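Local atomic coordinates of mercuric reductase (PDB entry 4YWO), a protein that probably reduces mercuric ion to elemental mercury with electrons from NADPH, using a bound FAD and working as a homodimer. Residues M31-G45 with L107-A120. Numbering follows the deposited sequence. Where two conformers were deposited one is given.
Sequences MIKANELGVKPVLIG and LLSYYDVELIQGEA. With FAD (flavin-adenine dinucleotide), chain B.
The side-chain amide of Asn35 clasps the backbone of Asp112 at both ends: Asp112 N donates to Asn35 OD1 (2.8 Å), and Asn35 ND2 donates to Asp112 O (2.9 Å), which lies in the plane of the amide. ND2 also donates to Met31 O, which already accepts the helical bond from Asn35 N, the two donors arriving from opposite faces of that carbonyl. With both ends engaged the amide can hardly flip, and asparagine suits the place because it donates and accepts at once. Beside it the flat Tyr111 ring offers Ile32 a broad apolar face: Ile32 CG1 makes a CH-pi contact, 4.1 Å from the ring centroid, and Tyr110 CD2 lies over the opposite face. In flexible Met31, chi1 (179°) carries the chain out until SD rests against Val113 CB and Leu108 CD2, 4.0 Å from each, and the bend at chi3 (56°) swings CE toward Tyr111 CD2. Leu43 CB meets Val113 CG2 at 3.5 Å. Lys40 is long enough to lay its methylenes across the Asp112 carboxylate and keep NZ near it, 4.0 Å from OD1, beyond a salt bridge.

Strands 42-45 and 114-117 pair in parallel, from Glu114 N on Pro41 O to Gly118 N on Gly45 O. Gly45 CA lies 3.5 Å from FAD N3A, and Ala120 N donates to FAD N1A (3.0 Å). This is the edge of the Rossmann-type FAD-binding sheet: strand 114-117 is outermost, strand 42-45 bonds on to strand 16-21, and helices 25-36 and 87-110 pack together through Ile32, Met31 and Leu107, while helix 314-330 touches Ala34 and Lys33.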
ATOM      1  N   MET A  31       4.432   4.302  29.236  1.00 15.24           N
ATOM      2  CA  MET A  31       4.071   5.480  29.959  1.00 19.23           C
ATOM      3  C   MET A  31       2.617   5.833  29.650  1.00 21.51           C
ATOM      4  O   MET A  31       1.819   6.232  30.554  1.00 23.54           O
ATOM      5  CB  MET A  31       4.931   6.627  29.638  1.00 20.73           C
ATOM      6  CG  MET A  31       4.523   7.887  30.381  1.00 26.27           C
ATOM      7  SD  MET A  31       5.108   9.361  29.558  1.00 37.02           S
ATOM      8  CE  MET A  31       4.533   9.399  27.862  1.00 28.96           C
ATOM      9  N   ILE A  32       2.308   5.712  28.396  1.00 22.35           N
ATOM     10  CA  ILE A  32       0.946   6.103  27.927  1.00 22.46           C
ATOM     11  C   ILE A  32      -0.088   5.137  28.480  1.00 23.09           C
ATOM     12  O   ILE A  32      -1.105   5.591  29.061  1.00 25.97           O
ATOM     13  CB  ILE A  32       0.887   6.192  26.415  1.00 23.62           C
ATOM     14  CG1 ILE A  32       1.765   7.322  26.000  1.00 24.08           C
ATOM     15  CG2 ILE A  32      -0.620   6.326  25.971  1.00 26.50           C
ATOM     16  CD1 ILE A  32       1.948   7.393  24.501  1.00 27.14           C
ATOM     17  N   LYS A  33       0.171   3.851  28.362  1.00 21.25           N
ATOM     18  CA  LYS A  33      -0.663   2.848  28.916  1.00 21.61           C
ATOM     19  C   LYS A  33      -0.851   3.007  30.394  1.00 22.61           C
ATOM     20  O   LYS A  33      -1.944   2.760  30.899  1.00 25.62           O
ATOM     21  CB  LYS A  33      -0.190   1.489  28.634  1.00 22.07           C
ATOM     22  CG  LYS A  33      -1.069   0.386  29.138  1.00 23.48           C
ATOM     23  CD  LYS A  33      -2.455   0.567  28.498  1.00 31.23           C
ATOM     24  CE  LYS A  33      -3.034  -0.802  28.176  1.00 41.71           C
ATOM     25  NZ  LYS A  33      -4.154  -0.793  27.171  1.00 46.03           N
ATOM     26  N   ALA A  34       0.219   3.330  31.099  1.00 22.25           N
ATOM     27  CA  ALA A  34       0.087   3.507  32.541  1.00 22.71           C
ATOM     28  C   ALA A  34      -0.922   4.661  32.886  1.00 25.80           C
ATOM     29  O   ALA A  34      -1.804   4.465  33.767  1.00 27.53           O
ATOM     30  CB  ALA A  34       1.471   3.804  33.142  1.00 22.80           C
ATOM     31  N   ASN A  35      -0.809   5.774  32.203  1.00 25.25           N
ATOM     32  CA  ASN A  35      -1.732   6.916  32.354  1.00 29.68           C
ATOM     33  C   ASN A  35      -3.170   6.503  32.092  1.00 32.15           C
ATOM     34  O   ASN A  35      -4.074   6.918  32.835  1.00 35.15           O
ATOM     35  CB  ASN A  35      -1.338   8.081  31.439  1.00 31.92           C
ATOM     36  CG  ASN A  35      -0.385   9.016  32.068  1.00 32.87           C
ATOM     37  OD1 ASN A  35      -0.741  10.114  32.345  1.00 42.52           O
ATOM     38  ND2 ASN A  35       0.863   8.620  32.262  1.00 37.11           N
ATOM     39  N   GLU A  36      -3.386   5.752  31.039  1.00 29.42           N
ATOM     40  CA  GLU A  36      -4.693   5.191  30.662  1.00 30.72           C
ATOM     41  C   GLU A  36      -5.271   4.252  31.749  1.00 36.70           C
ATOM     42  O   GLU A  36      -6.480   4.157  31.930  1.00 32.68           O
ATOM     43  CB  GLU A  36      -4.626   4.476  29.331  1.00 31.81           C
ATOM     44  CG  GLU A  36      -4.342   5.466  28.173  1.00 38.16           C
ATOM     45  CD  GLU A  36      -4.061   4.798  26.804  1.00 37.38           C
ATOM     46  OE1 GLU A  36      -3.907   3.547  26.729  1.00 47.01           O
ATOM     47  OE2 GLU A  36      -4.035   5.552  25.782  1.00 40.21           O
ATOM     48  N   LEU A  37      -4.431   3.555  32.505  1.00 30.29           N
ATOM     49  CA  LEU A  37      -4.890   2.732  33.602  1.00 29.68           C
ATOM     50  C   LEU A  37      -4.838   3.479  34.905  1.00 32.19           C
ATOM     51  O   LEU A  37      -4.917   2.852  35.992  1.00 35.65           O
ATOM     52  CB  LEU A  37      -3.983   1.498  33.680  1.00 30.56           C
ATOM     53  CG  LEU A  37      -4.059   0.692  32.406  1.00 30.31           C
ATOM     54  CD1 LEU A  37      -3.060  -0.482  32.371  1.00 28.99           C
ATOM     55  CD2 LEU A  37      -5.543   0.310  32.186  1.00 33.43           C
ATOM     56  N   GLY A  38      -4.610   4.789  34.876  1.00 31.05           N
ATOM     57  CA  GLY A  38      -4.738   5.592  36.090  1.00 31.35           C
ATOM     58  C   GLY A  38      -3.508   5.651  36.990  1.00 33.36           C
ATOM     59  O   GLY A  38      -3.589   5.968  38.148  1.00 33.53           O
ATOM     60  N   VAL A  39      -2.342   5.343  36.445  1.00 30.55           N
ATOM     61  CA  VAL A  39      -1.094   5.351  37.187  1.00 28.49           C
ATOM     62  C   VAL A  39      -0.112   6.386  36.616  1.00 28.37           C
ATOM     63  O   VAL A  39       0.113   6.456  35.404  1.00 30.88           O
ATOM     64  CB  VAL A  39      -0.444   3.901  37.112  1.00 28.34           C
ATOM     65  CG1 VAL A  39       0.988   3.923  37.620  1.00 27.65           C
ATOM     66  CG2 VAL A  39      -1.294   2.861  37.877  1.00 31.51           C
ATOM     67  N   LYS A  40       0.509   7.138  37.492  1.00 26.34           N
ATOM     68  CA  LYS A  40       1.573   8.035  37.178  1.00 27.37           C
ATOM     69  C   LYS A  40       2.912   7.286  37.359  1.00 29.29           C
ATOM     70  O   LYS A  40       3.397   7.065  38.470  1.00 27.10           O
ATOM     71  CB  LYS A  40       1.557   9.246  38.063  1.00 27.79           C
ATOM     72  CG  LYS A  40       2.602  10.257  37.683  1.00 30.58           C
ATOM     73  CD  LYS A  40       2.695  11.293  38.775  1.00 33.29           C
ATOM     74  CE  LYS A  40       3.862  12.196  38.543  1.00 36.25           C
ATOM     75  NZ  LYS A  40       3.746  13.318  39.510  1.00 40.34           N
ATOM     76  N   PRO A  41       3.545   6.907  36.235  1.00 22.37           N
ATOM     77  CA  PRO A  41       4.774   6.153  36.405  1.00 21.96           C
ATOM     78  C   PRO A  41       5.966   6.980  36.598  1.00 20.73           C
ATOM     79  O   PRO A  41       5.984   8.179  36.267  1.00 24.93           O
ATOM     80  CB  PRO A  41       4.918   5.416  35.036  1.00 22.45           C
ATOM     81  CG  PRO A  41       4.197   6.297  34.052  1.00 23.28           C
ATOM     82  CD  PRO A  41       3.138   7.089  34.835  1.00 24.07           C
ATOM     83  N   VAL A  42       7.052   6.369  37.073  1.00 19.95           N
ATOM     84  CA  VAL A  42       8.324   6.997  37.049  1.00 19.05           C
ATOM     85  C   VAL A  42       8.957   6.487  35.733  1.00 20.21           C
ATOM     86  O   VAL A  42       8.915   5.298  35.450  1.00 22.86           O
ATOM     87  CB  VAL A  42       9.214   6.549  38.227  1.00 23.04           C
ATOM     88  CG1 VAL A  42      10.547   7.222  38.106  1.00 25.91           C
ATOM     89  CG2 VAL A  42       8.556   6.853  39.552  1.00 27.73           C
ATOM     90  N   LEU A  43       9.502   7.388  34.951  1.00 18.77           N
ATOM     91  CA  LEU A  43      10.123   7.047  33.641  1.00 18.87           C
ATOM     92  C   LEU A  43      11.561   7.477  33.690  1.00 22.60           C
ATOM     93  O   LEU A  43      11.883   8.695  33.941  1.00 21.49           O
ATOM     94  CB  LEU A  43       9.364   7.794  32.521  1.00 19.83           C
ATOM     95  CG  LEU A  43       9.942   7.622  31.105  1.00 20.75           C
ATOM     96  CD1 LEU A  43       9.849   6.198  30.672  1.00 20.87           C
ATOM     97  CD2 LEU A  43       9.125   8.492  30.161  1.00 21.70           C
ATOM     98  N   ILE A  44      12.477   6.504  33.572  1.00 18.03           N
ATOM     99  CA  ILE A  44      13.858   6.785  33.716  1.00 20.23           C
ATOM    100  C   ILE A  44      14.570   6.502  32.436  1.00 20.94           C
ATOM    101  O   ILE A  44      14.455   5.395  31.947  1.00 24.53           O
ATOM    102  CB  ILE A  44      14.461   5.874  34.816  1.00 20.66           C
ATOM    103  CG1 ILE A  44      13.697   5.990  36.088  1.00 21.05           C
ATOM    104  CG2 ILE A  44      15.973   6.215  35.050  1.00 22.73           C
ATOM    105  CD1 ILE A  44      13.929   4.972  37.203  1.00 24.59           C
ATOM    106  N   GLY A  45      15.331   7.428  31.863  1.00 19.62           N
ATOM    107  CA  GLY A  45      16.045   7.181  30.693  1.00 19.51           C
ATOM    108  C   GLY A  45      17.322   7.979  30.578  1.00 21.05           C
ATOM    109  O   GLY A  45      17.510   8.978  31.292  1.00 22.26           O
ATOM    110  N   LEU A 107       4.609  14.965  24.594  1.00 30.17           N
ATOM    111  CA  LEU A 107       3.826  13.998  25.376  1.00 30.75           C
ATOM    112  C   LEU A 107       4.186  13.971  26.872  1.00 30.86           C
ATOM    113  O   LEU A 107       3.361  13.524  27.689  1.00 35.14           O
ATOM    114  CB  LEU A 107       3.927  12.616  24.788  1.00 35.01           C
ATOM    115  CG  LEU A 107       3.428  12.489  23.355  1.00 39.63           C
ATOM    116  CD1 LEU A 107       3.187  11.003  23.078  1.00 37.94           C
ATOM    117  CD2 LEU A 107       2.218  13.355  23.144  1.00 45.51           C
ATOM    118  N   LEU A 108       5.393  14.386  27.197  1.00 30.16           N
ATOM    119  CA  LEU A 108       5.852  14.463  28.547  1.00 32.67           C
ATOM    120  C   LEU A 108       5.157  15.592  29.254  1.00 40.96           C
ATOM    121  O   LEU A 108       5.053  15.511  30.467  1.00 41.27           O
ATOM    122  CB  LEU A 108       7.355  14.659  28.644  1.00 30.14           C
ATOM    123  CG  LEU A 108       8.101  13.447  28.069  1.00 34.54           C
ATOM    124  CD1 LEU A 108       9.581  13.752  27.955  1.00 35.75           C
ATOM    125  CD2 LEU A 108       7.909  12.169  28.887  1.00 33.41           C
ATOM    126  N   SER A 109       4.667  16.602  28.518  1.00 36.44           N
ATOM    127  CA  SER A 109       3.770  17.646  29.115  1.00 39.56           C
ATOM    128  C   SER A 109       2.333  17.208  29.198  1.00 36.21           C
ATOM    129  O   SER A 109       1.679  17.518  30.142  1.00 49.66           O
ATOM    130  CB  SER A 109       3.747  18.943  28.304  1.00 44.71           C
ATOM    131  OG  SER A 109       5.033  19.381  28.028  1.00 49.60           O
ATOM    132  N   TYR A 110       1.844  16.514  28.190  1.00 34.56           N
ATOM    133  CA  TYR A 110       0.482  16.077  28.143  1.00 35.12           C
ATOM    134  C   TYR A 110       0.147  14.945  29.128  1.00 39.37           C
ATOM    135  O   TYR A 110      -0.883  14.937  29.746  1.00 40.27           O
ATOM    136  CB  TYR A 110       0.104  15.672  26.713  1.00 38.15           C
ATOM    137  CG  TYR A 110      -1.321  15.298  26.703  1.00 48.72           C
ATOM    138  CD1 TYR A 110      -2.297  16.267  26.988  1.00 50.51           C
ATOM    139  CD2 TYR A 110      -1.715  13.988  26.518  1.00 47.12           C
ATOM    140  CE1 TYR A 110      -3.617  15.915  27.064  1.00 55.01           C
ATOM    141  CE2 TYR A 110      -3.041  13.631  26.575  1.00 55.40           C
ATOM    142  CZ  TYR A 110      -3.977  14.609  26.854  1.00 53.99           C
ATOM    143  OH  TYR A 110      -5.275  14.260  26.917  1.00 59.17           O
ATOM    144  N   TYR A 111       1.026  13.965  29.268  1.00 33.11           N
ATOM    145  CA  TYR A 111       0.726  12.840  30.123  1.00 31.29           C
ATOM    146  C   TYR A 111       1.348  13.116  31.479  1.00 25.71           C
ATOM    147  O   TYR A 111       2.140  14.019  31.658  1.00 33.87           O
ATOM    148  CB  TYR A 111       1.270  11.550  29.519  1.00 30.99           C
ATOM    149  CG  TYR A 111       0.515  11.061  28.368  1.00 33.08           C
ATOM    150  CD1 TYR A 111      -0.682  10.368  28.545  1.00 28.21           C
ATOM    151  CD2 TYR A 111       0.927  11.327  27.093  1.00 32.27           C
ATOM    152  CE1 TYR A 111      -1.385   9.913  27.516  1.00 32.53           C
ATOM    153  CE2 TYR A 111       0.204  10.867  26.016  1.00 31.63           C
ATOM    154  CZ  TYR A 111      -0.953  10.198  26.236  1.00 28.23           C
ATOM    155  OH  TYR A 111      -1.701   9.726  25.254  1.00 35.16           O
ATOM    156  N   ASP A 112       0.961  12.318  32.482  1.00 28.51           N
ATOM    157  CA  ASP A 112       1.409  12.546  33.844  1.00 29.00           C
ATOM    158  C   ASP A 112       2.609  11.498  34.128  1.00 25.26           C
ATOM    159  O   ASP A 112       2.412  10.334  34.003  1.00 28.20           O
ATOM    160  CB  ASP A 112       0.211  12.219  34.760  1.00 37.10           C
ATOM    161  CG  ASP A 112       0.412  12.643  36.172  1.00 43.33           C
ATOM    162  OD1 ASP A 112       1.155  13.613  36.438  1.00 54.12           O
ATOM    163  OD2 ASP A 112      -0.202  11.990  37.053  1.00 57.55           O
ATOM    164  N   VAL A 113       3.724  11.980  34.567  1.00 25.95           N
ATOM    165  CA  VAL A 113       4.965  11.151  34.639  1.00 27.64           C
ATOM    166  C   VAL A 113       6.006  11.828  35.469  1.00 26.73           C
ATOM    167  O   VAL A 113       6.135  13.031  35.449  1.00 30.51           O
ATOM    168  CB  VAL A 113       5.494  10.901  33.199  1.00 27.57           C
ATOM    169  CG1 VAL A 113       5.743  12.189  32.447  1.00 30.10           C
ATOM    170  CG2 VAL A 113       6.854  10.152  33.209  1.00 26.34           C
ATOM    171  N   GLU A 114       6.755  11.088  36.267  1.00 26.39           N
ATOM    172  CA  GLU A 114       7.890  11.628  36.898  1.00 26.69           C
ATOM    173  C   GLU A 114       9.080  11.195  36.078  1.00 26.42           C
ATOM    174  O   GLU A 114       9.430  10.016  36.092  1.00 24.99           O
ATOM    175  CB  GLU A 114       7.991  11.041  38.314  1.00 30.37           C
ATOM    176  CG  GLU A 114       9.279  11.299  39.056  1.00 33.25           C
ATOM    177  CD  GLU A 114       9.169  10.786  40.489  1.00 38.86           C
ATOM    178  OE1 GLU A 114       8.067  10.375  40.891  1.00 40.31           O
ATOM    179  OE2 GLU A 114      10.170  10.772  41.209  1.00 38.57           O
ATOM    180  N   LEU A 115       9.658  12.127  35.357  1.00 23.48           N
ATOM    181  CA  LEU A 115      10.769  11.834  34.499  1.00 25.51           C
ATOM    182  C   LEU A 115      12.105  11.984  35.262  1.00 25.43           C
ATOM    183  O   LEU A 115      12.396  13.004  35.853  1.00 25.81           O
ATOM    184  CB  LEU A 115      10.753  12.770  33.334  1.00 26.70           C
ATOM    185  CG  LEU A 115      11.841  12.661  32.325  1.00 26.94           C
ATOM    186  CD1 LEU A 115      11.720  11.378  31.553  1.00 31.64           C
ATOM    187  CD2 LEU A 115      11.776  13.860  31.404  1.00 31.81           C
ATOM    188  N   ILE A 116      12.973  11.001  35.146  1.00 22.49           N
ATOM    189  CA  ILE A 116      14.351  11.083  35.642  1.00 23.90           C
ATOM    190  C   ILE A 116      15.335  10.781  34.579  1.00 24.66           C
ATOM    191  O   ILE A 116      15.165   9.770  33.887  1.00 26.15           O
ATOM    192  CB  ILE A 116      14.513  10.111  36.811  1.00 25.10           C
ATOM    193  CG1 ILE A 116      13.469  10.345  37.902  1.00 27.54           C
ATOM    194  CG2 ILE A 116      15.992  10.129  37.313  1.00 27.65           C
ATOM    195  CD1 ILE A 116      13.483   9.301  38.963  1.00 32.66           C
ATOM    196  N   GLN A 117      16.325  11.655  34.308  1.00 21.91           N
ATOM    197  CA  GLN A 117      17.301  11.385  33.343  0.50 22.11           C
ATOM    198  C   GLN A 117      18.572  10.863  33.981  1.00 24.92           C
ATOM    199  O   GLN A 117      19.204  11.532  34.810  1.00 25.62           O
ATOM    200  CB  GLN A 117      17.523  12.596  32.401  0.50 25.16           C
ATOM    201  CG  GLN A 117      16.284  12.764  31.521  0.50 24.62           C
ATOM    202  CD  GLN A 117      16.310  13.951  30.581  0.50 28.12           C
ATOM    203  OE1 GLN A 117      16.377  13.797  29.346  0.50 31.42           O
ATOM    204  NE2 GLN A 117      16.216  15.146  31.151  0.50 27.16           N
ATOM    205  N   GLY A 118      18.919   9.662  33.609  1.00 21.86           N
ATOM    206  CA  GLY A 118      20.095   9.024  34.141  1.00 21.85           C
ATOM    207  C   GLY A 118      20.113   7.544  33.860  1.00 21.45           C
ATOM    208  O   GLY A 118      19.119   6.995  33.397  1.00 21.66           O
ATOM    209  N   GLU A 119      21.244   6.893  34.173  1.00 18.90           N
ATOM    210  CA  GLU A 119      21.454   5.462  33.972  1.00 18.54           C
ATOM    211  C   GLU A 119      20.916   4.739  35.206  1.00 20.54           C
ATOM    212  O   GLU A 119      21.430   5.002  36.345  1.00 20.40           O
ATOM    213  CB  GLU A 119      22.893   5.131  33.692  1.00 21.17           C
ATOM    214  CG  GLU A 119      23.146   3.685  33.523  1.00 22.01           C
ATOM    215  CD  GLU A 119      24.528   3.272  33.177  1.00 33.85           C
ATOM    216  OE1 GLU A 119      24.797   3.142  31.963  1.00 49.08           O
ATOM    217  OE2 GLU A 119      25.322   3.077  34.129  1.00 34.73           O
ATOM    218  N   ALA A 120      19.905   3.895  35.032  1.00 17.37           N
ATOM    219  CA  ALA A 120      19.359   3.018  36.072  1.00 17.24           C
ATOM    220  C   ALA A 120      20.071   1.695  36.097  1.00 17.22           C
ATOM    221  O   ALA A 120      20.388   1.089  35.038  1.00 17.49           O
ATOM    222  CB  ALA A 120      17.872   2.792  35.928  1.00 17.83           C
TER
HETATM  223  PA  FAD B 501      15.269   2.115  22.553  1.00 17.78           P
HETATM  224  O1A FAD B 501      14.397   3.116  21.833  1.00 19.64           O
HETATM  225  O2A FAD B 501      16.759   2.100  22.305  1.00 18.26           O
HETATM  226  O5B FAD B 501      15.023   2.279  24.135  1.00 17.74           O
HETATM  227  C5B FAD B 501      16.126   2.409  25.030  1.00 17.11           C
HETATM  228  C4B FAD B 501      16.129   3.810  25.631  1.00 17.73           C
HETATM  229  O4B FAD B 501      16.177   3.722  27.057  1.00 19.23           O
HETATM  230  C3B FAD B 501      17.341   4.604  25.171  1.00 20.09           C
HETATM  231  O3B FAD B 501      16.921   5.781  24.475  1.00 25.99           O
HETATM  232  C2B FAD B 501      18.099   4.985  26.427  1.00 19.08           C
HETATM  233  O2B FAD B 501      18.171   6.410  26.542  1.00 23.94           O
HETATM  234  C1B FAD B 501      17.313   4.407  27.592  1.00 18.32           C
HETATM  235  N9A FAD B 501      18.164   3.452  28.345  1.00 17.10           N
HETATM  236  C8A FAD B 501      18.850   2.422  27.816  1.00 16.71           C
HETATM  237  N7A FAD B 501      19.530   1.742  28.774  1.00 19.54           N
HETATM  238  C5A FAD B 501      19.279   2.344  29.951  1.00 17.10           C
HETATM  239  C6A FAD B 501      19.680   2.137  31.363  1.00 17.35           C
HETATM  240  N6A FAD B 501      20.506   1.123  31.716  1.00 20.32           N
HETATM  241  N1A FAD B 501      19.192   2.995  32.288  1.00 18.49           N
HETATM  242  C2A FAD B 501      18.371   4.006  31.950  1.00 19.44           C
HETATM  243  N3A FAD B 501      17.967   4.252  30.690  1.00 19.50           N
HETATM  244  C4A FAD B 501      18.379   3.471  29.664  1.00 17.83           C
HETATM  245  N1  FAD B 501      12.295  -0.431  13.044  1.00 16.17           N
HETATM  246  C2  FAD B 501      11.195  -0.367  12.253  1.00 19.73           C
HETATM  247  O2  FAD B 501      10.137  -0.900  12.652  1.00 18.81           O
HETATM  248  N3  FAD B 501      11.195   0.248  11.056  1.00 18.22           N
HETATM  249  C4  FAD B 501      12.285   0.843  10.559  1.00 22.99           C
HETATM  250  O4  FAD B 501      12.253   1.407   9.442  1.00 24.59           O
HETATM  251  C4X FAD B 501      13.532   0.818  11.361  1.00 19.87           C
HETATM  252  N5  FAD B 501      14.675   1.395  10.929  1.00 19.22           N
HETATM  253  C5X FAD B 501      15.798   1.356  11.685  1.00 17.24           C
HETATM  254  C6  FAD B 501      16.962   1.956  11.220  1.00 16.55           C
HETATM  255  C7  FAD B 501      18.119   1.920  11.991  1.00 17.65           C
HETATM  256  C7M FAD B 501      19.380   2.572  11.485  1.00 18.69           C
HETATM  257  C8  FAD B 501      18.114   1.239  13.312  1.00 18.79           C
HETATM  258  C8M FAD B 501      19.369   1.202  14.144  1.00 18.68           C
HETATM  259  C9  FAD B 501      16.953   0.637  13.781  1.00 16.81           C
HETATM  260  C9A FAD B 501      15.796   0.674  13.011  1.00 17.00           C
HETATM  261  N10 FAD B 501      14.614   0.066  13.478  1.00 16.62           N
HETATM  262  C10 FAD B 501      13.465   0.126  12.667  1.00 17.59           C
HETATM  263  C1' FAD B 501      14.580  -0.612  14.776  1.00 16.27           C
HETATM  264  C2' FAD B 501      13.894   0.285  15.800  1.00 18.32           C
HETATM  265  O2' FAD B 501      14.503   1.580  15.785  1.00 21.07           O
HETATM  266  C3' FAD B 501      13.995  -0.308  17.200  1.00 20.35           C
HETATM  267  O3' FAD B 501      13.532  -1.663  17.180  1.00 21.49           O
HETATM  268  C4' FAD B 501      13.167   0.496  18.195  1.00 20.13           C
HETATM  269  O4' FAD B 501      13.747   1.794  18.359  1.00 23.83           O
HETATM  270  C5' FAD B 501      13.102  -0.206  19.546  1.00 18.28           C
HETATM  271  O5' FAD B 501      12.836   0.753  20.568  1.00 17.38           O
HETATM  272  P   FAD B 501      13.109   0.396  22.114  1.00 15.20           P
HETATM  273  O1P FAD B 501      12.394   1.417  22.967  1.00 14.88           O
HETATM  274  O2P FAD B 501      12.838  -1.075  22.315  1.00 14.52           O
HETATM  275  O3P FAD B 501      14.693   0.641  22.257  1.00 15.00           O